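Local coordinates for protein predicted protease of the collagenase family (Methanopyrus kandleri, PDB 5D88) that probably cleaves peptide bonds as a U32-family peptidase built on a TIM barrel, and binds a zinc ion, at residues 46-49 / 50-53; 70-73 / 74-78; 106-110 / 111-115; 127-130 / 131-135; 199-202 / 203-207. All coordinates share one frame; numbering follows the deposited sequence.

Contact 1: 46-49 / 50-53; sequences VPVT and EHGV
V53 folds back toward the 47-49 backbone, and its CG2 methyl settles 3.9 Å from the CA of T49 and 4.1 Å from the CB of P47, so that one branch bridges strand end and turn. CG1 of V53 lies anti to the backbone N (chi1 179°), which places CG2 beside that N. The imidazole of H51 approaches V48 only loosely, its ND1 4.2 Å from the CB of V48, and E50 lays its CG over one ring face. The turn itself is 3-10 in character: H51 N donates to V48 O at 3.0 Å, and G52 N to T49 O at 3.0 Å, the second donor standing well above the carbonyl plane. G52 follows with phi 104°, where a side chain would press on the preceding carbonyl oxygen. OG1 of T49 bonds to P61 O, and OE2 of E50 to the hydroxyl of T63. Residues 46-53 carry the chain off the C-terminal end of strand 43-47, the side on which TIM barrels carry their active sites. Two backbone bonds thus define the turn, with V53 packed against it, while ND1 of H51 is buried without a polar partner.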
loop_
_atom_site.group_PDB
_atom_site.type_symbol
_atom_site.label_atom_id
_atom_site.label_comp_id
_atom_site.label_asym_id
_atom_site.label_seq_id
_atom_site.Cartn_x
_atom_site.Cartn_y
_atom_site.Cartn_z
ATOM N N VAL A 46 20.049 0.390 9.784
ATOM C CA VAL A 46 20.630 1.360 8.870
ATOM C C VAL A 46 19.917 1.259 7.523
ATOM O O VAL A 46 19.829 0.168 6.939
ATOM C CB VAL A 46 22.155 1.168 8.723
ATOM C CG1 VAL A 46 22.498 -0.202 8.230
ATOM C CG2 VAL A 46 22.742 2.209 7.807
ATOM N N PRO A 47 19.367 2.356 7.005
ATOM C CA PRO A 47 18.702 2.317 5.694
ATOM C C PRO A 47 19.702 2.035 4.594
ATOM O O PRO A 47 20.725 2.721 4.492
ATOM C CB PRO A 47 18.119 3.731 5.539
ATOM C CG PRO A 47 18.176 4.321 6.857
ATOM C CD PRO A 47 19.316 3.703 7.586
ATOM N N VAL A 48 19.375 1.068 3.740
ATOM C CA VAL A 48 20.193 0.822 2.554
ATOM C C VAL A 48 19.452 1.480 1.398
ATOM O O VAL A 48 18.768 0.834 0.597
ATOM C CB VAL A 48 20.511 -0.669 2.337
ATOM C CG1 VAL A 48 21.542 -1.116 3.384
ATOM C CG2 VAL A 48 19.268 -1.543 2.400
ATOM N N THR A 49 19.616 2.795 1.331
ATOM C CA THR A 49 18.757 3.678 0.560
ATOM C C THR A 49 18.550 3.225 -0.871
ATOM O O THR A 49 17.413 3.176 -1.359
ATOM C CB THR A 49 19.377 5.063 0.606
ATOM O OG1 THR A 49 19.625 5.379 1.988
ATOM C CG2 THR A 49 18.460 6.079 -0.022
ATOM N N GLU A 50 19.640 2.963 -1.586
ATOM C CA GLU A 50 19.538 2.730 -3.013
ATOM C C GLU A 50 18.839 1.412 -3.350
ATOM O O GLU A 50 18.540 1.187 -4.517
ATOM C CB GLU A 50 20.935 2.780 -3.651
ATOM C CG GLU A 50 21.833 1.594 -3.350
ATOM C CD GLU A 50 23.022 1.482 -4.305
ATOM O OE1 GLU A 50 22.838 1.153 -5.496
ATOM O OE2 GLU A 50 24.159 1.708 -3.865
ATOM N N HIS A 51 18.520 0.580 -2.365
ATOM C CA HIS A 51 17.753 -0.628 -2.588
ATOM C C HIS A 51 16.283 -0.509 -2.216
ATOM O O HIS A 51 15.538 -1.483 -2.390
ATOM C CB HIS A 51 18.427 -1.768 -1.849
ATOM C CG HIS A 51 19.784 -2.046 -2.395
ATOM N ND1 HIS A 51 20.935 -1.982 -1.641
ATOM C CD2 HIS A 51 20.176 -2.322 -3.659
ATOM C CE1 HIS A 51 21.976 -2.246 -2.412
ATOM N NE2 HIS A 51 21.544 -2.456 -3.642
ATOM N N GLY A 52 15.842 0.668 -1.757
ATOM C CA GLY A 52 14.434 0.941 -1.535
ATOM C C GLY A 52 14.029 0.904 -0.077
ATOM O O GLY A 52 14.074 -0.144 0.580
ATOM N N VAL A 53 13.640 2.073 0.429
ATOM C CA VAL A 53 13.223 2.276 1.810
ATOM C C VAL A 53 11.870 2.987 1.797
ATOM O O VAL A 53 11.721 4.027 1.146
ATOM C CB VAL A 53 14.263 3.099 2.597
ATOM C CG1 VAL A 53 13.783 3.308 4.039
ATOM C CG2 VAL A 53 15.623 2.384 2.585
#

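Contact 2: 70-73 / 74-78; sequences VDVA and KDRGL
V70 and K74 lie side by side, one helical turn apart, with CG1 of V70 3.6 Å from CE of K74. The aliphatic part of the lysine runs along the valine, and the bend at chi4 (-90°) turns NZ off to E114 O. In the same way V72 and R76 point together: CG1 of V72 sits over one face of the guanidinium, offset toward its rim and 3.5 Å from NE of R76. The arginine is extended from CG to NE, which carries its flat group alongside the valine and on to a salt bridge with D35. A smaller apolar contact joins CB of A73 to CB of L78 at 4.2 Å, both side chains also touching I44 of strand 43-47. Backbone bonds hold the frame. K74 N reaches V70 O, and D75 N reaches D71 O, as in a regular alpha-helix. The helix then closes in a Schellman motif: L78 N bonds to A73 O at 2.9 Å and G77 N to K74 O at 2.8 Å, with G77 as the C-prime residue at phi 74°. This ends helix 63-75 of the beta-alpha-beta unit and sends the chain into strand 79-83. R76 N still donates to V72 O at 3.1 Å, with a weak second bond to A73 O.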
loop_
_atom_site.group_PDB
_atom_site.type_symbol
_atom_site.label_atom_id
_atom_site.label_comp_id
_atom_site.label_asym_id
_atom_site.label_seq_id
_atom_site.Cartn_x
_atom_site.Cartn_y
_atom_site.Cartn_z
ATOM N N VAL A 70 28.341 0.782 9.162
ATOM C CA VAL A 70 28.323 -0.627 9.540
ATOM C C VAL A 70 29.664 -1.035 10.141
ATOM O O VAL A 70 29.712 -1.757 11.145
ATOM C CB VAL A 70 27.938 -1.501 8.331
ATOM C CG1 VAL A 70 28.059 -2.963 8.674
ATOM C CG2 VAL A 70 26.498 -1.193 7.899
ATOM N N ASP A 71 30.769 -0.571 9.551
ATOM C CA ASP A 71 32.091 -0.880 10.101
ATOM C C ASP A 71 32.216 -0.416 11.541
ATOM O O ASP A 71 32.626 -1.181 12.426
ATOM C CB ASP A 71 33.183 -0.219 9.267
ATOM C CG ASP A 71 33.323 -0.833 7.903
ATOM O OD1 ASP A 71 32.790 -1.949 7.697
ATOM O OD2 ASP A 71 33.974 -0.200 7.043
ATOM N N VAL A 72 31.924 0.857 11.788
ATOM C CA VAL A 72 32.114 1.409 13.126
ATOM C C VAL A 72 31.159 0.750 14.115
ATOM O O VAL A 72 31.526 0.481 15.261
ATOM C CB VAL A 72 31.945 2.939 13.093
ATOM C CG1 VAL A 72 32.021 3.531 14.488
ATOM C CG2 VAL A 72 33.012 3.554 12.216
ATOM N N ALA A 73 29.920 0.476 13.694
ATOM C CA ALA A 73 28.966 -0.178 14.591
ATOM C C ALA A 73 29.463 -1.558 15.030
ATOM O O ALA A 73 29.326 -1.938 16.200
ATOM C CB ALA A 73 27.604 -0.291 13.910
ATOM N N LYS A 74 30.029 -2.330 14.104
ATOM C CA LYS A 74 30.571 -3.630 14.483
ATOM C C LYS A 74 31.756 -3.481 15.428
ATOM O O LYS A 74 31.897 -4.258 16.379
ATOM C CB LYS A 74 30.973 -4.408 13.240
ATOM C CG LYS A 74 29.807 -4.917 12.443
ATOM C CD LYS A 74 30.287 -5.446 11.103
ATOM C CE LYS A 74 29.166 -6.041 10.281
ATOM N NZ LYS A 74 29.011 -7.484 10.554
ATOM N N ASP A 75 32.623 -2.496 15.183
ATOM C CA ASP A 75 33.732 -2.247 16.102
ATOM C C ASP A 75 33.227 -2.052 17.518
ATOM O O ASP A 75 33.866 -2.485 18.484
ATOM C CB ASP A 75 34.520 -1.018 15.657
ATOM C CG ASP A 75 35.553 -1.339 14.610
ATOM O OD1 ASP A 75 35.361 -2.311 13.847
ATOM O OD2 ASP A 75 36.569 -0.618 14.559
ATOM N N ARG A 76 32.086 -1.390 17.663
ATOM C CA ARG A 76 31.497 -1.113 18.960
ATOM C C ARG A 76 30.615 -2.260 19.455
ATOM O O ARG A 76 29.929 -2.110 20.472
ATOM C CB ARG A 76 30.720 0.209 18.877
ATOM C CG ARG A 76 31.638 1.403 18.495
ATOM C CD ARG A 76 30.890 2.722 18.285
ATOM N NE ARG A 76 31.786 3.832 17.936
ATOM C CZ ARG A 76 31.380 5.075 17.679
ATOM N NH1 ARG A 76 30.088 5.380 17.724
ATOM N NH2 ARG A 76 32.266 6.020 17.375
ATOM N N GLY A 77 30.637 -3.401 18.763
ATOM C CA GLY A 77 29.919 -4.588 19.188
ATOM C C GLY A 77 28.420 -4.540 19.001
ATOM O O GLY A 77 27.701 -5.331 19.620
ATOM N N LEU A 78 27.923 -3.622 18.173
ATOM C CA LEU A 78 26.506 -3.554 17.870
ATOM C C LEU A 78 26.156 -4.535 16.760
ATOM O O LEU A 78 26.889 -4.666 15.779
ATOM C CB LEU A 78 26.133 -2.132 17.446
ATOM C CG LEU A 78 26.194 -1.084 18.560
ATOM C CD1 LEU A 78 26.279 0.334 18.007
ATOM C CD2 LEU A 78 24.976 -1.220 19.453
#

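Contact 3: 106-110 / 111-115; sequences LDYLA and SDLEV
Y108 O takes two backbone donors from the next turn, D112 N at 3.1 Å and L113 N at 2.9 Å; the latter points nearly along the C=O axis, while D112 N stands above the carbonyl plane. The i to i+5 bond to L113 marks a wider, pi-type turn in the last part of the helix. Before it, S111 N still donates to D107 O in the alpha pattern. Beyond it E114 adopts positive phi (59°), V115 N returns to L109 O at 3.0 Å, and CA of E114 makes a CH...O contact with A110 O. A water donates to both A110 O and V115 O, tying the last turn to the chain leaving the helix.

The phenol of Y108 is the main side chain. With CG anti to the backbone N (chi1 168°), it stands out from the helix, leaning slightly toward D112 and L113, and CZ of Y108 comes within 3.7 Å of CG of L113. CD1 of the same ring approaches CB of D112 at 3.6 Å. Its hydroxyl bonds to E67 of helix 63-75. L109 and L113 lie side by side, CD2 of L109 4.0 Å from CD1 of L113, and CB of L109 also meets CG2 of V115. On the solvent side another water links OG of S111 to OD1 of D107, its bond to D107 weak; OD1 of D107 is also hydrogen-bonded to the hydroxyl of Y133. Such a pi-turn closing helix 98-113 leads through a short loop to strand 117-120, within the beta-alpha-beta succession of a TIM barrel.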
loop_
_atom_site.group_PDB
_atom_site.type_symbol
_atom_site.label_atom_id
_atom_site.label_comp_id
_atom_site.label_asym_id
_atom_site.label_seq_id
_atom_site.Cartn_x
_atom_site.Cartn_y
_atom_site.Cartn_z
ATOM N N LEU A 106 20.679 -9.078 -2.132
ATOM C CA LEU A 106 20.783 -9.784 -0.865
ATOM C C LEU A 106 22.198 -10.295 -0.631
ATOM O O LEU A 106 22.661 -10.300 0.510
ATOM C CB LEU A 106 19.768 -10.919 -0.810
ATOM C CG LEU A 106 18.330 -10.430 -0.990
ATOM C CD1 LEU A 106 17.370 -11.584 -0.951
ATOM C CD2 LEU A 106 17.966 -9.406 0.055
ATOM N N ASP A 107 22.913 -10.702 -1.689
ATOM C CA ASP A 107 24.318 -11.064 -1.524
ATOM C C ASP A 107 25.124 -9.892 -0.998
ATOM O O ASP A 107 26.030 -10.063 -0.174
ATOM C CB ASP A 107 24.931 -11.510 -2.844
ATOM C CG ASP A 107 24.475 -12.866 -3.285
ATOM O OD1 ASP A 107 23.798 -13.597 -2.523
ATOM O OD2 ASP A 107 24.836 -13.197 -4.434
ATOM N N TYR A 108 24.841 -8.702 -1.503
ATOM C CA TYR A 108 25.523 -7.521 -1.008
ATOM C C TYR A 108 25.292 -7.362 0.491
ATOM O O TYR A 108 26.235 -7.188 1.262
ATOM C CB TYR A 108 25.039 -6.302 -1.780
ATOM C CG TYR A 108 25.465 -5.010 -1.161
ATOM C CD1 TYR A 108 26.796 -4.613 -1.191
ATOM C CD2 TYR A 108 24.546 -4.193 -0.529
ATOM C CE1 TYR A 108 27.197 -3.430 -0.615
ATOM C CE2 TYR A 108 24.932 -2.994 0.047
ATOM C CZ TYR A 108 26.261 -2.623 0.005
ATOM O OH TYR A 108 26.660 -1.449 0.582
ATOM N N LEU A 109 24.043 -7.487 0.929
ATOM C CA LEU A 109 23.743 -7.363 2.352
ATOM C C LEU A 109 24.415 -8.465 3.157
ATOM O O LEU A 109 25.018 -8.202 4.206
ATOM C CB LEU A 109 22.233 -7.403 2.561
ATOM C CG LEU A 109 21.447 -6.295 1.870
ATOM C CD1 LEU A 109 19.978 -6.494 2.172
ATOM C CD2 LEU A 109 21.902 -4.927 2.349
ATOM N N ALA A 110 24.311 -9.712 2.680
ATOM C CA ALA A 110 24.747 -10.866 3.460
ATOM C C ALA A 110 26.261 -11.012 3.482
ATOM O O ALA A 110 26.833 -11.391 4.510
ATOM C CB ALA A 110 24.114 -12.155 2.907
ATOM N N SER A 111 26.928 -10.737 2.360
ATOM C CA SER A 111 28.322 -11.126 2.188
ATOM C C SER A 111 29.287 -9.960 2.069
ATOM O O SER A 111 30.476 -10.134 2.361
ATOM C CB SER A 111 28.462 -12.006 0.944
ATOM O OG SER A 111 27.649 -13.151 1.093
ATOM N N ASP A 112 28.820 -8.792 1.635
ATOM C CA ASP A 112 29.656 -7.600 1.532
ATOM C C ASP A 112 29.523 -6.740 2.786
ATOM O O ASP A 112 30.493 -6.550 3.528
ATOM C CB ASP A 112 29.262 -6.820 0.264
ATOM C CG ASP A 112 30.296 -5.784 -0.146
ATOM O OD1 ASP A 112 31.018 -5.273 0.727
ATOM O OD2 ASP A 112 30.376 -5.475 -1.355
ATOM N N LEU A 113 28.316 -6.225 3.044
ATOM C CA LEU A 113 28.071 -5.493 4.287
ATOM C C LEU A 113 28.141 -6.411 5.499
ATOM O O LEU A 113 28.530 -5.973 6.592
ATOM C CB LEU A 113 26.701 -4.824 4.268
ATOM C CG LEU A 113 26.493 -3.520 3.554
ATOM C CD1 LEU A 113 25.067 -3.044 3.871
ATOM C CD2 LEU A 113 27.510 -2.490 4.003
ATOM N N GLU A 114 27.737 -7.668 5.324
ATOM C CA GLU A 114 27.686 -8.659 6.396
ATOM C C GLU A 114 26.774 -8.209 7.533
ATOM O O GLU A 114 27.135 -8.268 8.712
ATOM C CB GLU A 114 29.084 -8.975 6.920
ATOM C CG GLU A 114 29.981 -9.627 5.893
ATOM C CD GLU A 114 31.352 -9.917 6.438
ATOM O OE1 GLU A 114 31.459 -10.717 7.386
ATOM O OE2 GLU A 114 32.322 -9.331 5.924
ATOM N N VAL A 115 25.562 -7.776 7.170
ATOM C CA VAL A 115 24.580 -7.466 8.195
ATOM C C VAL A 115 24.095 -8.752 8.858
ATOM O O VAL A 115 24.231 -9.867 8.334
ATOM C CB VAL A 115 23.398 -6.649 7.643
ATOM C CG1 VAL A 115 23.889 -5.350 7.020
ATOM C CG2 VAL A 115 22.551 -7.456 6.643
HETATM O O HOH W 1 25.823 -14.578 -0.718
HETATM O O HOH W 2 25.894 -11.650 7.112
#

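Contact 4: 127-130 / 131-135; sequences EVLA and TEYDL
Helix 123-132 ends here, in the beta-alpha-beta unit that links barrel strands 117-120 and 136-139, and L129 and L135 meet across the exit. Their side chains approach at an angle, CD2 of L129 4.0 Å from CD1 of L135. Both leucines also touch V118 of strand 117-120, so the hydrophobic side of the helix end is pressed against the barrel wall. CD2 of L129 comes 4.3 Å from CB of Y133 as well.

Polar contacts hold the last turn. E127 O accepts twice from T131: its N at 3.0 Å and its OG1 at 2.9 Å, arriving from opposite faces of the carbonyl plane. The chi1 of T131 (-63°) sets OG1 beside its own backbone N, and this lets the hydroxyl fold back onto the helix. E132 N bonds to V128 O, and Y133 N bonds to L129 O at 3.1 Å as the chain leaves helical geometry. L129 O receives a further bond from a water, which also donates to L135 O and so spans the helix end and the exit chain.

The ring of Y133 has V128 O and L129 O near its plane at the edge, with CD1 4.0 Å from V128 O. It packs against L106 and A110 of helix 98-113, and its hydroxyl, besides its bond to D107, is bonded to R103 of that helix. E127 contacts M228 of the second subunit. The helix end, bridged by water to the chain beyond, is the alpha-to-beta joint of a beta-alpha-beta unit in a TIM barrel.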
loop_
_atom_site.group_PDB
_atom_site.type_symbol
_atom_site.label_atom_id
_atom_site.label_comp_id
_atom_site.label_asym_id
_atom_site.label_seq_id
_atom_site.Cartn_x
_atom_site.Cartn_y
_atom_site.Cartn_z
ATOM N N GLU A 127 10.150 -14.232 1.759
ATOM C CA GLU A 127 10.255 -15.626 1.354
ATOM C C GLU A 127 11.651 -15.949 0.821
ATOM O O GLU A 127 12.246 -16.978 1.176
ATOM C CB GLU A 127 9.170 -15.915 0.314
ATOM C CG GLU A 127 8.885 -17.359 0.055
ATOM C CD GLU A 127 7.658 -17.513 -0.830
ATOM O OE1 GLU A 127 7.537 -16.762 -1.830
ATOM O OE2 GLU A 127 6.806 -18.354 -0.509
ATOM N N VAL A 128 12.184 -15.096 -0.049
ATOM C CA VAL A 128 13.503 -15.364 -0.620
ATOM C C VAL A 128 14.575 -15.312 0.462
ATOM O O VAL A 128 15.468 -16.171 0.506
ATOM C CB VAL A 128 13.811 -14.377 -1.763
ATOM C CG1 VAL A 128 15.226 -14.580 -2.277
ATOM C CG2 VAL A 128 12.826 -14.543 -2.928
ATOM N N LEU A 129 14.517 -14.297 1.340
ATOM C CA LEU A 129 15.497 -14.180 2.420
ATOM C C LEU A 129 15.476 -15.397 3.322
ATOM O O LEU A 129 16.531 -15.948 3.660
ATOM C CB LEU A 129 15.238 -12.924 3.260
ATOM C CG LEU A 129 15.913 -11.679 2.755
ATOM C CD1 LEU A 129 15.248 -10.470 3.411
ATOM C CD2 LEU A 129 17.434 -11.733 3.051
ATOM N N ALA A 130 14.281 -15.829 3.731
ATOM C CA ALA A 130 14.177 -16.953 4.661
ATOM C C ALA A 130 14.639 -18.260 4.024
ATOM O O ALA A 130 15.223 -19.114 4.696
ATOM C CB ALA A 130 12.741 -17.093 5.148
ATOM N N THR A 131 14.352 -18.441 2.740
ATOM C CA THR A 131 14.689 -19.680 2.054
ATOM C C THR A 131 16.173 -19.771 1.720
ATOM O O THR A 131 16.781 -20.832 1.892
ATOM C CB THR A 131 13.841 -19.809 0.796
ATOM O OG1 THR A 131 12.471 -19.898 1.188
ATOM C CG2 THR A 131 14.190 -21.061 0.034
ATOM N N GLU A 132 16.775 -18.692 1.224
ATOM C CA GLU A 132 18.097 -18.772 0.607
ATOM C C GLU A 132 19.239 -18.209 1.445
ATOM O O GLU A 132 20.411 -18.434 1.087
ATOM C CB GLU A 132 18.075 -18.053 -0.757
ATOM C CG GLU A 132 16.995 -18.567 -1.728
ATOM C CD GLU A 132 17.201 -20.008 -2.148
ATOM O OE1 GLU A 132 18.205 -20.609 -1.747
ATOM O OE2 GLU A 132 16.346 -20.558 -2.871
ATOM N N TYR A 133 18.947 -17.480 2.522
ATOM C CA TYR A 133 19.960 -16.814 3.327
ATOM C C TYR A 133 19.830 -17.264 4.775
ATOM O O TYR A 133 18.916 -18.010 5.140
ATOM C CB TYR A 133 19.854 -15.280 3.185
ATOM C CG TYR A 133 20.221 -14.858 1.785
ATOM C CD1 TYR A 133 19.273 -14.880 0.778
ATOM C CD2 TYR A 133 21.530 -14.517 1.449
ATOM C CE1 TYR A 133 19.599 -14.553 -0.527
ATOM C CE2 TYR A 133 21.864 -14.178 0.152
ATOM C CZ TYR A 133 20.887 -14.206 -0.836
ATOM O OH TYR A 133 21.180 -13.903 -2.147
ATOM N N ASP A 134 20.779 -16.818 5.593
ATOM C CA ASP A 134 20.841 -17.138 7.017
ATOM C C ASP A 134 20.936 -15.852 7.826
ATOM O O ASP A 134 21.789 -15.687 8.692
ATOM C CB ASP A 134 22.027 -18.043 7.315
ATOM C CG ASP A 134 22.026 -18.560 8.724
ATOM O OD1 ASP A 134 20.945 -18.648 9.335
ATOM O OD2 ASP A 134 23.121 -18.889 9.224
ATOM N N LEU A 135 20.081 -14.910 7.493
ATOM C CA LEU A 135 19.955 -13.616 8.150
ATOM C C LEU A 135 18.662 -13.592 8.957
ATOM O O LEU A 135 17.710 -14.320 8.647
ATOM C CB LEU A 135 19.932 -12.492 7.104
ATOM C CG LEU A 135 21.122 -12.399 6.165
ATOM C CD1 LEU A 135 20.899 -11.417 5.030
ATOM C CD2 LEU A 135 22.322 -12.003 6.959
HETATM O O HOH W 3 17.565 -15.656 6.356
#

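Contact 5: 199-202 / 203-207; sequences VAFF and ERNLF. With ACT (acetate ion), chain C.
F201 and N205 meet one turn apart on the helix, CE1 of the phenyl ring 3.7 Å from ND2 of the asparagine, ring and amide planes turned 74° against each other. The F201 chi1 of 166° sends the ring out from the helix, where ND2 of N205 meets its CE1 side obliquely. OD1 of N205 bonds to the hydroxyl of T87, and ND2 to T87 O of the second subunit. On another side R204 runs extended past A200, whose CB lies over one face of the guanidinium. The edge of that group grips an acetate ion, probably from the crystallisation liquor: NH2 of R204 donates to its O at 2.9 Å, and NE adds a weak bond to OXT at 3.3 Å. NH2 also bonds to I193 O, and the acetate is further held by H141, I193 and L56.

The backbone is a regular alpha-helix opening at V199, the N-cap residue. E203 N bonds to V199 O at 3.1 Å, R204 N to A200 O at 2.8 Å, N205 N to F201 O, and L206 N to F202 O. Buried E203 is engaged by R229, R231 and N223, which would help to stabilise its charge. Across the subunit boundary the F201 rings of both copies meet at about 90°. The N205 side chain lies about 5 Å from the zinc ion held by C88 and H209, which places helix 200-213 at a metal site beside the dimer interface.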
loop_
_atom_site.group_PDB
_atom_site.type_symbol
_atom_site.label_atom_id
_atom_site.label_comp_id
_atom_site.label_asym_id
_atom_site.label_seq_id
_atom_site.Cartn_x
_atom_site.Cartn_y
_atom_site.Cartn_z
ATOM N N VAL A 199 -2.931 8.793 4.421
ATOM C CA VAL A 199 -2.201 8.782 3.157
ATOM C C VAL A 199 -0.840 8.100 3.267
ATOM O O VAL A 199 -0.117 8.032 2.271
ATOM C CB VAL A 199 -2.065 10.200 2.565
ATOM C CG1 VAL A 199 -3.411 10.910 2.553
ATOM C CG2 VAL A 199 -1.089 10.992 3.289
ATOM N N ALA A 200 -0.494 7.531 4.429
ATOM C CA ALA A 200 0.846 6.973 4.610
ATOM C C ALA A 200 1.164 5.899 3.574
ATOM O O ALA A 200 2.292 5.831 3.086
ATOM C CB ALA A 200 0.999 6.419 6.027
ATOM N N PHE A 201 0.201 5.016 3.283
ATOM C CA PHE A 201 0.334 3.972 2.258
ATOM C C PHE A 201 0.926 4.538 0.963
ATOM O O PHE A 201 1.914 4.023 0.416
ATOM C CB PHE A 201 -1.100 3.417 2.133
ATOM C CG PHE A 201 -1.434 2.563 0.967
ATOM C CD1 PHE A 201 -0.538 1.787 0.294
ATOM C CD2 PHE A 201 -2.793 2.424 0.664
ATOM C CE1 PHE A 201 -0.982 0.956 -0.772
ATOM C CE2 PHE A 201 -3.240 1.639 -0.344
ATOM C CZ PHE A 201 -2.336 0.886 -1.073
ATOM N N PHE A 202 0.352 5.643 0.493
ATOM C CA PHE A 202 0.739 6.214 -0.781
ATOM C C PHE A 202 2.083 6.921 -0.674
ATOM O O PHE A 202 2.903 6.855 -1.596
ATOM C CB PHE A 202 -0.359 7.172 -1.248
ATOM C CG PHE A 202 -1.703 6.502 -1.356
ATOM C CD1 PHE A 202 -2.023 5.767 -2.488
ATOM C CD2 PHE A 202 -2.613 6.559 -0.311
ATOM C CE1 PHE A 202 -3.235 5.122 -2.593
ATOM C CE2 PHE A 202 -3.841 5.900 -0.396
ATOM C CZ PHE A 202 -4.153 5.182 -1.539
ATOM N N GLU A 203 2.314 7.606 0.446
ATOM C CA GLU A 203 3.557 8.340 0.621
ATOM C C GLU A 203 4.737 7.392 0.775
ATOM O O GLU A 203 5.821 7.655 0.242
ATOM C CB GLU A 203 3.438 9.279 1.810
ATOM C CG GLU A 203 4.623 10.215 1.959
ATOM C CD GLU A 203 4.425 11.240 3.047
ATOM O OE1 GLU A 203 3.667 10.972 4.000
ATOM O OE2 GLU A 203 5.043 12.317 2.949
ATOM N N ARG A 204 4.541 6.271 1.470
ATOM C CA ARG A 204 5.604 5.280 1.582
ATOM C C ARG A 204 5.880 4.585 0.258
ATOM O O ARG A 204 7.033 4.265 -0.032
ATOM C CB ARG A 204 5.251 4.263 2.651
ATOM C CG ARG A 204 5.244 4.834 4.037
ATOM C CD ARG A 204 5.049 3.701 4.940
ATOM N NE ARG A 204 5.141 4.055 6.335
ATOM C CZ ARG A 204 4.328 3.571 7.259
ATOM N NH1 ARG A 204 3.342 2.728 6.935
ATOM N NH2 ARG A 204 4.506 3.919 8.509
ATOM N N ASN A 205 4.849 4.373 -0.569
ATOM C CA ASN A 205 5.089 3.887 -1.926
ATOM C C ASN A 205 5.977 4.865 -2.685
ATOM O O ASN A 205 6.905 4.458 -3.396
ATOM C CB ASN A 205 3.762 3.704 -2.674
ATOM C CG ASN A 205 3.008 2.424 -2.299
ATOM O OD1 ASN A 205 3.539 1.492 -1.683
ATOM N ND2 ASN A 205 1.753 2.362 -2.744
ATOM N N LEU A 206 5.692 6.163 -2.557
ATOM C CA LEU A 206 6.483 7.184 -3.236
ATOM C C LEU A 206 7.939 7.139 -2.787
ATOM O O LEU A 206 8.853 7.132 -3.614
ATOM C CB LEU A 206 5.895 8.570 -2.972
ATOM C CG LEU A 206 6.640 9.749 -3.620
ATOM C CD1 LEU A 206 6.562 9.703 -5.135
ATOM C CD2 LEU A 206 6.091 11.078 -3.050
ATOM N N PHE A 207 8.184 7.140 -1.476
ATOM C CA PHE A 207 9.576 7.122 -1.032
ATOM C C PHE A 207 10.274 5.805 -1.394
ATOM O O PHE A 207 11.488 5.790 -1.600
ATOM C CB PHE A 207 9.664 7.383 0.468
ATOM C CG PHE A 207 9.697 8.824 0.825
ATOM C CD1 PHE A 207 8.558 9.593 0.721
ATOM C CD2 PHE A 207 10.879 9.417 1.239
ATOM C CE1 PHE A 207 8.575 10.940 1.058
ATOM C CE2 PHE A 207 10.919 10.779 1.587
ATOM C CZ PHE A 207 9.764 11.543 1.485
HETATM C C ACT C . 7.483 5.954 9.203
HETATM O O ACT C . 6.729 5.229 9.895
HETATM O OXT ACT C . 7.484 5.735 7.970
HETATM C CH3 ACT C . 8.313 7.047 9.818
#

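Overall arrangement
The five contacts follow one another along the chain in order. Contact 1 lies at the C-terminal end of strand 43-47; contacts 2, 3 and 4 end the helices 63-75, 98-113 and 123-132 that alternate with the strands of the eight-stranded parallel barrel. Contacts 3 and 4 are close, their centres about 12 Å apart, and contact 3 bonds to both contacts 2 and 4. H51 and V48 bring contact 1 against contact 3, about 13 Å between centres. Contact 5, on helix 200-213, stands about 32 Å from contact 2 between centres and touches contact 1 through F207 and V53. Contacts 2-4 thus form neighbouring helix ends of the barrel wall, while contact 5 lies at the zinc site and dimer interface.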